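PDB 1QSA: soluble lytic murein transglycosylase from Escherichia coli, which cleaves the beta-1,4-glycosidic linkage between N-acetylmuramic acid and N-acetylglucosamine in peptidoglycan, leaving a 1,6-anhydro bond in the muramic acid residue. Local coordinates for residues A[402-405]-A[406-409]; A[411-414]-A[415-418]; A[386-389]-A[390-394]; A[36-39]-A[40-43]. All coordinates share one frame; numbering follows the deposited sequence. Where two conformers were deposited one is given.

Interaction 1. Residues A[402-405]-A[406-409]; sequences SEWA and NLVK
Val408 lays its CG1 methyl over one face of the Trp404 indole, a CH-pi contact between side chains one turn apart near the C-terminal end of helix 397-408, part of the all-helical superhelix of this enzyme. CG1 stands 3.9 Å from the centroid of the five-membered ring of Trp404 and 17° off the ring normal, displaced toward the rim. The indole is swung back beside its own carbonyl carbon (chi1 -168°), which turns the ring face toward Val408, four positions on. Leu407 adds its CD2 at an oblique angle, 4.1 Å from Trp404 CE3. Behind the contact runs the helical bond from Val408 N to Trp404 O, 2.9 Å long. Further out, helices 383-393, 413-425 and 429-438 all supply side chains against Trp404, and its NE1 makes a weak hydrogen bond to Leu431 O.

The polar flank is organised differently. Glu403 turns to other helices, its OE2 taking a salt bridge from Arg387 and a hydrogen bond with Tyr40. Asn406 donates through ND2 to Thr67 O, which settles the orientation of its amide and leaves OD1 facing Lys409 NZ, a weak bond of 3.4 Å. One water completes that side by donating both to Ser402 O at 2.7 Å and to Asn406 OD1 at 2.9 Å.

Interaction 2. Residues A[411-414]-A[415-418]; sequences KSKT and EQAQ
Ser412 and Glu415 form a capping box at the start of helix 413-425, each side chain receiving the backbone N-H of the other residue. Ser412 OG accepts from Glu415 N at 3.0 Å, with 163° at the hydrogen. In return Glu415 OE1 accepts from Ser412 N, also at 3.0 Å and nearly straight at 171°; the donor reaches this oxygen on its anti side, somewhat out of the carboxylate plane. The serine hydroxyl can do this because it sits between its own backbone N and carbonyl carbon (chi1 71°), folded over the first turn, where Ser412 OG also packs 3.2 Å from Glu415 CG.

The N-cap lies just past the turn that leads from helix 397-408 into this one, and the side chains of Lys411 and Gln416 tie that turn to the end of helix 397-408. Lys411 crosses Glu415 at about a right angle, its CB 3.5 Å from Glu415 OE1, yet its ammonium goes to Lys409 O and Leu407 O. Lys411 NZ therefore stays 6.3 Å from Glu415 OE1, where the opposite charges may still attract weakly. Gln416, extended beyond CG, brings that CG to 3.8 Å from Lys411 CB, and its NE2 donates to Val408 O.

Interaction 3. Residues A[386-389]-A[390-394]; sequences ARVR and ELMYW. With SO4 (sulfate ion), chain C.
Ala386 O receives two donors, Glu390 N at 3.2 Å in the regular helical bond and a water at 2.9 Å. The same water donates to Glu390 OE2 at 2.8 Å, so it bridges the carbonyl and the carboxylate one turn on. A bend at chi2 (-45°) curls the glutamate back toward that carbonyl. Its other oxygen, OE1, makes a salt bridge with Arg7 of helix 3-18 and a hydrogen bond with Tyr35, in the loop before helix 38-48.

Arg389 runs beside Glu390 in the same direction, but Glu390 OE2 lies well out of the guanidinium plane and only the opposite charges are near. The extended chain of Arg389 instead carries two N-H groups to a sulfate ion, probably from the crystallisation liquor. NE donates to sulfate O3 at 3.1 Å and NH2 to O2 at 3.0 Å, a two-pronged grip with the sulfur in the plane of the group, and Arg7 joins in. Val388 CG1 meets Met392 CG at 4.2 Å; both residues pack on helices 397-408 and 429-438, and Arg387 adds a salt bridge to Glu403. Glu390 and Arg389 face helix 3-18, and helix 383-393 thus joins N-terminal and later helices of the alpha-superhelix.

Interaction 4. Residues A[36-39]-A[40-43]; sequences PLYP and YLEY
Leu37 and Tyr40 make the firmly packed side of this first turn of helix 38-48. Leu37 CD2 lies 3.9 Å from Tyr40 CD2, the two side chains crossing at a slant, while Leu37 O sits at the edge of the tyrosine ring, in its plane. Helix 383-393 and Tyr10 of helix 3-18 pack on this pair, and the phenol of Tyr40 is hydrogen-bonded to Glu403.

The other flank is looser and watered. Tyr38, whose CG stands opposite the backbone N (chi1 -177°) and leans the ring toward Glu42, crosses that side chain at about a right angle, and a water links Tyr38 OH at 2.6 Å to Glu42 OE2 at 2.8 Å. Glu42 has two conformers, so the close approach of its carboxylate to the ring, and this bridge, hold for one of them. On its inner side the same ring touches the buried Leu41, Tyr38 CD1 to Leu41 CD1 at 4.1 Å.

In the backbone, Leu37 O takes Tyr40 N at 2.9 Å from above its carbonyl plane and Leu41 N only weakly, at 3.5 Å; Glu42 N bonds Tyr38 O at 3.0 Å. With Leu37 as N-cap, Pro39 falls within the first turn, where its missing N-H costs no helical bond: a proline placement familiar at helix N-termini.

Along the chain the order is interaction 4, then 3, 1 and 2. The last three fall on the successive helices 383-393, 397-408 and 413-425 of the L domain. Centre to centre, interactions 1 and 3 are about 13 Å apart. Interactions 1 and 2 are about 12 Å apart between centres. Interaction 4, on helix 38-48 near the N-terminus and over 340 residues earlier, nevertheless lies about 12 Å from interaction 3 and about 17 Å from interaction 1, centre to centre, and touches both. Interactions 2 and 4 do not meet, with nearest atoms about 15 Å apart. Early helices are thereby joined to the L-domain ones, consistent with the ring-like superhelix of Slt70, away from the predicted catalytic Glu478.

Interaction 1. Residues A[402-405]-A[406-409]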
loop_
_atom_site.group_PDB
_atom_site.type_symbol
_atom_site.label_atom_id
_atom_site.label_comp_id
_atom_site.label_asym_id
_atom_site.label_seq_id
_atom_site.Cartn_x
_atom_site.Cartn_y
_atom_site.Cartn_z
ATOM N N SER A 402 -15.063 8.010 1.387
ATOM C CA SER A 402 -15.581 7.282 2.547
ATOM C C SER A 402 -17.059 6.953 2.384
ATOM O O SER A 402 -17.506 5.867 2.763
ATOM C CB SER A 402 -15.354 8.086 3.823
ATOM O OG SER A 402 -13.966 8.304 3.992
ATOM N N GLU A 403 -17.833 7.913 1.875
ATOM C CA GLU A 403 -19.256 7.667 1.636
ATOM C C GLU A 403 -19.432 6.613 0.546
ATOM O O GLU A 403 -20.243 5.700 0.682
ATOM C CB GLU A 403 -19.967 8.944 1.194
ATOM C CG GLU A 403 -20.113 9.990 2.277
ATOM C CD GLU A 403 -21.399 9.889 3.100
ATOM O OE1 GLU A 403 -22.120 8.861 3.064
ATOM O OE2 GLU A 403 -21.671 10.873 3.817
ATOM N N TRP A 404 -18.672 6.754 -0.541
ATOM C CA TRP A 404 -18.757 5.826 -1.665
ATOM C C TRP A 404 -18.404 4.410 -1.214
ATOM O O TRP A 404 -19.030 3.436 -1.651
ATOM C CB TRP A 404 -17.821 6.281 -2.789
ATOM C CG TRP A 404 -18.023 5.589 -4.108
ATOM C CD1 TRP A 404 -17.136 4.771 -4.747
ATOM C CD2 TRP A 404 -19.137 5.748 -5.003
ATOM N NE1 TRP A 404 -17.622 4.418 -5.992
ATOM C CE2 TRP A 404 -18.847 5.004 -6.175
ATOM C CE3 TRP A 404 -20.343 6.460 -4.935
ATOM C CZ2 TRP A 404 -19.721 4.953 -7.272
ATOM C CZ3 TRP A 404 -21.212 6.411 -6.025
ATOM C CH2 TRP A 404 -20.895 5.662 -7.178
ATOM N N ALA A 405 -17.425 4.311 -0.317
ATOM C CA ALA A 405 -16.974 3.020 0.190
ATOM C C ALA A 405 -18.135 2.271 0.834
ATOM O O ALA A 405 -18.282 1.069 0.635
ATOM C CB ALA A 405 -15.834 3.207 1.188
ATOM N N ASN A 406 -18.966 2.986 1.593
ATOM C CA ASN A 406 -20.130 2.372 2.240
ATOM C C ASN A 406 -21.171 1.962 1.215
ATOM O O ASN A 406 -21.800 0.921 1.347
ATOM C CB ASN A 406 -20.801 3.355 3.205
ATOM C CG ASN A 406 -20.047 3.522 4.490
ATOM O OD1 ASN A 406 -19.126 2.764 4.786
ATOM N ND2 ASN A 406 -20.459 4.505 5.291
ATOM N N LEU A 407 -21.365 2.803 0.206
ATOM C CA LEU A 407 -22.350 2.540 -0.828
ATOM C C LEU A 407 -22.033 1.302 -1.692
ATOM O O LEU A 407 -22.924 0.497 -1.978
ATOM C CB LEU A 407 -22.513 3.803 -1.686
ATOM C CG LEU A 407 -23.768 4.020 -2.531
ATOM C CD1 LEU A 407 -25.026 3.722 -1.731
ATOM C CD2 LEU A 407 -23.771 5.465 -3.017
ATOM N N VAL A 408 -20.762 1.088 -2.019
ATOM C CA VAL A 408 -20.382 -0.051 -2.860
ATOM C C VAL A 408 -20.130 -1.346 -2.085
ATOM O O VAL A 408 -20.175 -2.436 -2.649
ATOM C CB VAL A 408 -19.140 0.278 -3.739
ATOM C CG1 VAL A 408 -19.409 1.515 -4.565
ATOM C CG2 VAL A 408 -17.903 0.493 -2.877
ATOM N N LYS A 409 -19.924 -1.226 -0.781
ATOM C CA LYS A 409 -19.635 -2.378 0.066
ATOM C C LYS A 409 -20.807 -3.353 0.216
ATOM O O LYS A 409 -21.958 -2.942 0.386
ATOM C CB LYS A 409 -19.183 -1.883 1.445
ATOM C CG LYS A 409 -18.602 -2.942 2.370
ATOM C CD LYS A 409 -18.130 -2.295 3.660
ATOM C CE LYS A 409 -19.297 -1.659 4.418
ATOM N NZ LYS A 409 -18.870 -0.599 5.380
HETATM O O HOH W 1 -16.609 4.297 4.755
#

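Interaction 2. Residues A[411-414]-A[415-418]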
loop_
_atom_site.group_PDB
_atom_site.type_symbol
_atom_site.label_atom_id
_atom_site.label_comp_id
_atom_site.label_asym_id
_atom_site.label_seq_id
_atom_site.Cartn_x
_atom_site.Cartn_y
_atom_site.Cartn_z
ATOM N N LYS A 411 -22.387 -5.088 -1.921
ATOM C CA LYS A 411 -23.389 -5.050 -2.980
ATOM C C LYS A 411 -23.053 -6.135 -3.985
ATOM O O LYS A 411 -21.942 -6.672 -3.968
ATOM C CB LYS A 411 -23.397 -3.685 -3.680
ATOM C CG LYS A 411 -23.646 -2.500 -2.763
ATOM C CD LYS A 411 -24.953 -2.631 -1.994
ATOM C CE LYS A 411 -25.175 -1.421 -1.096
ATOM N NZ LYS A 411 -24.115 -1.293 -0.058
ATOM N N SER A 412 -24.005 -6.464 -4.856
ATOM C CA SER A 412 -23.769 -7.489 -5.868
ATOM C C SER A 412 -22.823 -6.936 -6.927
ATOM O O SER A 412 -22.646 -5.723 -7.033
ATOM C CB SER A 412 -25.078 -7.906 -6.538
ATOM O OG SER A 412 -25.578 -6.876 -7.375
ATOM N N LYS A 413 -22.227 -7.822 -7.722
ATOM C CA LYS A 413 -21.318 -7.386 -8.774
ATOM C C LYS A 413 -22.055 -6.495 -9.768
ATOM O O LYS A 413 -21.490 -5.532 -10.286
ATOM C CB LYS A 413 -20.693 -8.588 -9.500
ATOM C CG LYS A 413 -19.266 -8.884 -9.090
ATOM C CD LYS A 413 -18.562 -9.729 -10.146
ATOM C CE LYS A 413 -17.041 -9.656 -10.002
ATOM N NZ LYS A 413 -16.317 -10.229 -11.173
ATOM N N THR A 414 -23.322 -6.818 -10.027
ATOM C CA THR A 414 -24.144 -6.037 -10.946
ATOM C C THR A 414 -24.356 -4.634 -10.396
ATOM O O THR A 414 -24.224 -3.649 -11.130
ATOM C CB THR A 414 -25.512 -6.714 -11.196
ATOM O OG1 THR A 414 -25.295 -7.975 -11.842
ATOM C CG2 THR A 414 -26.398 -5.843 -12.083
ATOM N N GLU A 415 -24.692 -4.551 -9.110
ATOM C CA GLU A 415 -24.899 -3.260 -8.459
ATOM C C GLU A 415 -23.594 -2.463 -8.437
ATOM O O GLU A 415 -23.603 -1.262 -8.704
ATOM C CB GLU A 415 -25.431 -3.443 -7.035
ATOM C CG GLU A 415 -26.871 -3.953 -6.976
ATOM C CD GLU A 415 -27.337 -4.314 -5.569
ATOM O OE1 GLU A 415 -26.520 -4.794 -4.749
ATOM O OE2 GLU A 415 -28.543 -4.134 -5.289
ATOM N N GLN A 416 -22.476 -3.131 -8.152
ATOM C CA GLN A 416 -21.181 -2.435 -8.118
ATOM C C GLN A 416 -20.791 -1.897 -9.503
ATOM O O GLN A 416 -20.207 -0.802 -9.612
ATOM C CB GLN A 416 -20.100 -3.335 -7.514
ATOM C CG GLN A 416 -20.347 -3.611 -6.025
ATOM C CD GLN A 416 -19.510 -4.753 -5.478
ATOM O OE1 GLN A 416 -19.334 -5.770 -6.141
ATOM N NE2 GLN A 416 -19.020 -4.605 -4.248
ATOM N N ALA A 417 -21.160 -2.629 -10.559
ATOM C CA ALA A 417 -20.882 -2.201 -11.934
ATOM C C ALA A 417 -21.785 -1.019 -12.311
ATOM O O ALA A 417 -21.361 -0.096 -13.008
ATOM C CB ALA A 417 -21.076 -3.381 -12.916
ATOM N N GLN A 418 -23.038 -1.049 -11.849
ATOM C CA GLN A 418 -23.954 0.061 -12.112
ATOM C C GLN A 418 -23.425 1.308 -11.417
ATOM O O GLN A 418 -23.438 2.380 -11.998
ATOM C CB GLN A 418 -25.352 -0.227 -11.580
ATOM C CG GLN A 418 -26.129 -1.273 -12.352
ATOM C CD GLN A 418 -27.489 -1.501 -11.731
ATOM O OE1 GLN A 418 -27.598 -1.820 -10.544
ATOM N NE2 GLN A 418 -28.535 -1.332 -12.523
#

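Interaction 3. Residues A[386-389]-A[390-394]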
loop_
_atom_site.group_PDB
_atom_site.type_symbol
_atom_site.label_atom_id
_atom_site.label_comp_id
_atom_site.label_asym_id
_atom_site.label_seq_id
_atom_site.Cartn_x
_atom_site.Cartn_y
_atom_site.Cartn_z
ATOM N N ALA A 386 -27.078 11.206 -2.560
ATOM C CA ALA A 386 -27.237 12.655 -2.551
ATOM C C ALA A 386 -26.058 13.310 -1.807
ATOM O O ALA A 386 -25.589 14.373 -2.209
ATOM C CB ALA A 386 -28.565 13.048 -1.923
ATOM N N ARG A 387 -25.564 12.670 -0.740
ATOM C CA ARG A 387 -24.410 13.230 -0.018
ATOM C C ARG A 387 -23.168 13.138 -0.906
ATOM O O ARG A 387 -22.390 14.084 -0.983
ATOM C CB ARG A 387 -24.161 12.505 1.307
ATOM C CG ARG A 387 -25.278 12.727 2.340
ATOM C CD ARG A 387 -24.807 12.440 3.754
ATOM N NE ARG A 387 -24.451 11.040 3.945
ATOM C CZ ARG A 387 -25.314 10.061 4.193
ATOM N NH1 ARG A 387 -26.618 10.310 4.282
ATOM N NH2 ARG A 387 -24.875 8.819 4.342
ATOM N N VAL A 388 -23.007 12.012 -1.601
ATOM C CA VAL A 388 -21.857 11.826 -2.496
ATOM C C VAL A 388 -21.847 12.921 -3.557
ATOM O O VAL A 388 -20.811 13.540 -3.807
ATOM C CB VAL A 388 -21.892 10.427 -3.176
ATOM C CG1 VAL A 388 -20.830 10.338 -4.300
ATOM C CG2 VAL A 388 -21.620 9.345 -2.119
ATOM N N ARG A 389 -23.020 13.194 -4.134
ATOM C CA ARG A 389 -23.143 14.231 -5.154
ATOM C C ARG A 389 -22.680 15.597 -4.627
ATOM O O ARG A 389 -21.906 16.287 -5.285
ATOM C CB ARG A 389 -24.592 14.319 -5.647
ATOM C CG ARG A 389 -24.856 15.458 -6.634
ATOM C CD ARG A 389 -26.320 15.492 -7.063
ATOM N NE ARG A 389 -26.587 16.619 -7.964
ATOM C CZ ARG A 389 -27.801 17.118 -8.232
ATOM N NH1 ARG A 389 -28.897 16.601 -7.676
ATOM N NH2 ARG A 389 -27.918 18.144 -9.067
ATOM N N GLU A 390 -23.122 15.965 -3.425
ATOM C CA GLU A 390 -22.719 17.243 -2.850
ATOM C C GLU A 390 -21.231 17.282 -2.569
ATOM O O GLU A 390 -20.580 18.277 -2.847
ATOM C CB GLU A 390 -23.496 17.553 -1.563
ATOM C CG GLU A 390 -24.977 17.807 -1.808
ATOM C CD GLU A 390 -25.196 18.719 -3.002
ATOM O OE1 GLU A 390 -24.798 19.893 -2.910
ATOM O OE2 GLU A 390 -25.724 18.254 -4.050
ATOM N N LEU A 391 -20.705 16.202 -1.995
ATOM C CA LEU A 391 -19.277 16.148 -1.675
ATOM C C LEU A 391 -18.413 16.293 -2.931
ATOM O O LEU A 391 -17.435 17.039 -2.930
ATOM C CB LEU A 391 -18.958 14.863 -0.923
ATOM C CG LEU A 391 -19.581 14.774 0.479
ATOM C CD1 LEU A 391 -19.479 13.334 0.992
ATOM C CD2 LEU A 391 -18.878 15.771 1.433
ATOM N N MET A 392 -18.840 15.669 -4.027
ATOM C CA MET A 392 -18.091 15.775 -5.279
ATOM C C MET A 392 -18.227 17.198 -5.849
ATOM O O MET A 392 -17.266 17.755 -6.378
ATOM C CB MET A 392 -18.567 14.707 -6.280
ATOM C CG MET A 392 -18.218 13.276 -5.866
ATOM S SD MET A 392 -16.435 13.052 -5.577
ATOM C CE MET A 392 -15.821 13.091 -7.266
ATOM N N TYR A 393 -19.404 17.807 -5.672
ATOM C CA TYR A 393 -19.634 19.169 -6.140
ATOM C C TYR A 393 -18.643 20.135 -5.473
ATOM O O TYR A 393 -18.124 21.047 -6.119
ATOM C CB TYR A 393 -21.060 19.618 -5.844
ATOM C CG TYR A 393 -21.317 21.029 -6.299
ATOM C CD1 TYR A 393 -21.473 21.318 -7.653
ATOM C CD2 TYR A 393 -21.395 22.084 -5.383
ATOM C CE1 TYR A 393 -21.703 22.619 -8.084
ATOM C CE2 TYR A 393 -21.627 23.388 -5.805
ATOM C CZ TYR A 393 -21.783 23.646 -7.160
ATOM O OH TYR A 393 -22.037 24.924 -7.604
ATOM N N TRP A 394 -18.351 19.902 -4.195
ATOM C CA TRP A 394 -17.407 20.747 -3.456
ATOM C C TRP A 394 -15.948 20.285 -3.561
ATOM O O TRP A 394 -15.072 20.832 -2.877
ATOM C CB TRP A 394 -17.807 20.821 -1.973
ATOM C CG TRP A 394 -19.159 21.438 -1.738
ATOM C CD1 TRP A 394 -20.242 20.830 -1.181
ATOM C CD2 TRP A 394 -19.555 22.783 -2.039
ATOM N NE1 TRP A 394 -21.295 21.711 -1.115
ATOM C CE2 TRP A 394 -20.904 22.917 -1.633
ATOM C CE3 TRP A 394 -18.905 23.888 -2.611
ATOM C CZ2 TRP A 394 -21.621 24.118 -1.781
ATOM C CZ3 TRP A 394 -19.625 25.091 -2.755
ATOM C CH2 TRP A 394 -20.964 25.188 -2.341
HETATM S S SO4 C . -24.406 19.012 -10.163
HETATM O O1 SO4 C . -23.177 18.901 -10.974
HETATM O O2 SO4 C . -25.551 18.422 -10.888
HETATM O O3 SO4 C . -24.200 18.284 -8.892
HETATM O O4 SO4 C . -24.689 20.436 -9.931
HETATM O O HOH W 2 -27.374 16.057 -3.718
#

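Interaction 4. Residues A[36-39]-A[40-43]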
loop_
_atom_site.group_PDB
_atom_site.type_symbol
_atom_site.label_atom_id
_atom_site.label_comp_id
_atom_site.label_asym_id
_atom_site.label_seq_id
_atom_site.Cartn_x
_atom_site.Cartn_y
_atom_site.Cartn_z
ATOM N N PRO A 36 -28.454 17.822 1.858
ATOM C CA PRO A 36 -27.825 16.515 2.110
ATOM C C PRO A 36 -26.668 16.497 3.090
ATOM O O PRO A 36 -26.520 15.520 3.828
ATOM C CB PRO A 36 -27.394 16.047 0.717
ATOM C CG PRO A 36 -28.491 16.627 -0.173
ATOM C CD PRO A 36 -28.711 18.021 0.416
ATOM N N LEU A 37 -25.863 17.557 3.103
ATOM C CA LEU A 37 -24.723 17.585 4.017
ATOM C C LEU A 37 -24.998 18.135 5.427
ATOM O O LEU A 37 -24.069 18.282 6.227
ATOM C CB LEU A 37 -23.511 18.269 3.375
ATOM C CG LEU A 37 -23.072 17.698 2.013
ATOM C CD1 LEU A 37 -21.769 18.358 1.577
ATOM C CD2 LEU A 37 -22.881 16.186 2.065
ATOM N N TYR A 38 -26.265 18.365 5.767
ATOM C CA TYR A 38 -26.601 18.850 7.111
ATOM C C TYR A 38 -26.003 17.945 8.216
ATOM O O TYR A 38 -25.491 18.455 9.205
ATOM C CB TYR A 38 -28.116 18.998 7.274
ATOM C CG TYR A 38 -28.506 19.557 8.614
ATOM C CD1 TYR A 38 -28.328 20.914 8.911
ATOM C CD2 TYR A 38 -29.013 18.723 9.599
ATOM C CE1 TYR A 38 -28.651 21.421 10.179
ATOM C CE2 TYR A 38 -29.337 19.211 10.863
ATOM C CZ TYR A 38 -29.152 20.552 11.145
ATOM O OH TYR A 38 -29.460 20.999 12.412
ATOM N N PRO A 39 -26.009 16.601 8.041
ATOM C CA PRO A 39 -25.428 15.746 9.096
ATOM C C PRO A 39 -23.958 16.082 9.382
ATOM O O PRO A 39 -23.489 15.897 10.508
ATOM C CB PRO A 39 -25.585 14.334 8.522
ATOM C CG PRO A 39 -26.850 14.436 7.727
ATOM C CD PRO A 39 -26.678 15.776 7.016
ATOM N N TYR A 40 -23.218 16.544 8.371
ATOM C CA TYR A 40 -21.821 16.942 8.580
ATOM C C TYR A 40 -21.740 18.187 9.467
ATOM O O TYR A 40 -20.803 18.336 10.256
ATOM C CB TYR A 40 -21.094 17.155 7.254
ATOM C CG TYR A 40 -20.733 15.869 6.555
ATOM C CD1 TYR A 40 -19.516 15.227 6.818
ATOM C CD2 TYR A 40 -21.595 15.290 5.621
ATOM C CE1 TYR A 40 -19.170 14.045 6.172
ATOM C CE2 TYR A 40 -21.248 14.095 4.958
ATOM C CZ TYR A 40 -20.034 13.483 5.248
ATOM O OH TYR A 40 -19.686 12.303 4.638
ATOM N N LEU A 41 -22.701 19.096 9.320
ATOM C CA LEU A 41 -22.756 20.300 10.154
ATOM C C LEU A 41 -23.082 19.890 11.603
ATOM O O LEU A 41 -22.530 20.446 12.554
ATOM C CB LEU A 41 -23.840 21.258 9.633
ATOM C CG LEU A 41 -23.581 21.900 8.267
ATOM C CD1 LEU A 41 -24.791 22.747 7.889
ATOM C CD2 LEU A 41 -22.308 22.746 8.303
ATOM N N GLU A 42 -23.999 18.943 11.771
ATOM C CA GLU A 42 -24.367 18.483 13.103
ATOM C C GLU A 42 -23.161 17.829 13.767
ATOM O O GLU A 42 -22.918 18.020 14.961
ATOM C CB GLU A 42 -25.490 17.454 13.024
ATOM C CG GLU A 42 -26.814 17.995 12.573
ATOM C CD GLU A 42 -27.883 16.928 12.567
ATOM O OE1 GLU A 42 -27.810 16.010 11.725
ATOM O OE2 GLU A 42 -28.801 17.006 13.410
ATOM N N TYR A 43 -22.404 17.064 12.980
ATOM C CA TYR A 43 -21.217 16.394 13.489
ATOM C C TYR A 43 -20.218 17.440 13.975
ATOM O O TYR A 43 -19.631 17.293 15.052
ATOM C CB TYR A 43 -20.587 15.515 12.395
ATOM C CG TYR A 43 -19.242 14.930 12.789
ATOM C CD1 TYR A 43 -19.159 13.767 13.558
ATOM C CD2 TYR A 43 -18.055 15.564 12.421
ATOM C CE1 TYR A 43 -17.913 13.248 13.953
ATOM C CE2 TYR A 43 -16.811 15.059 12.812
ATOM C CZ TYR A 43 -16.751 13.901 13.577
ATOM O OH TYR A 43 -15.511 13.429 13.966
HETATM O O HOH W 3 -30.069 19.348 14.378
#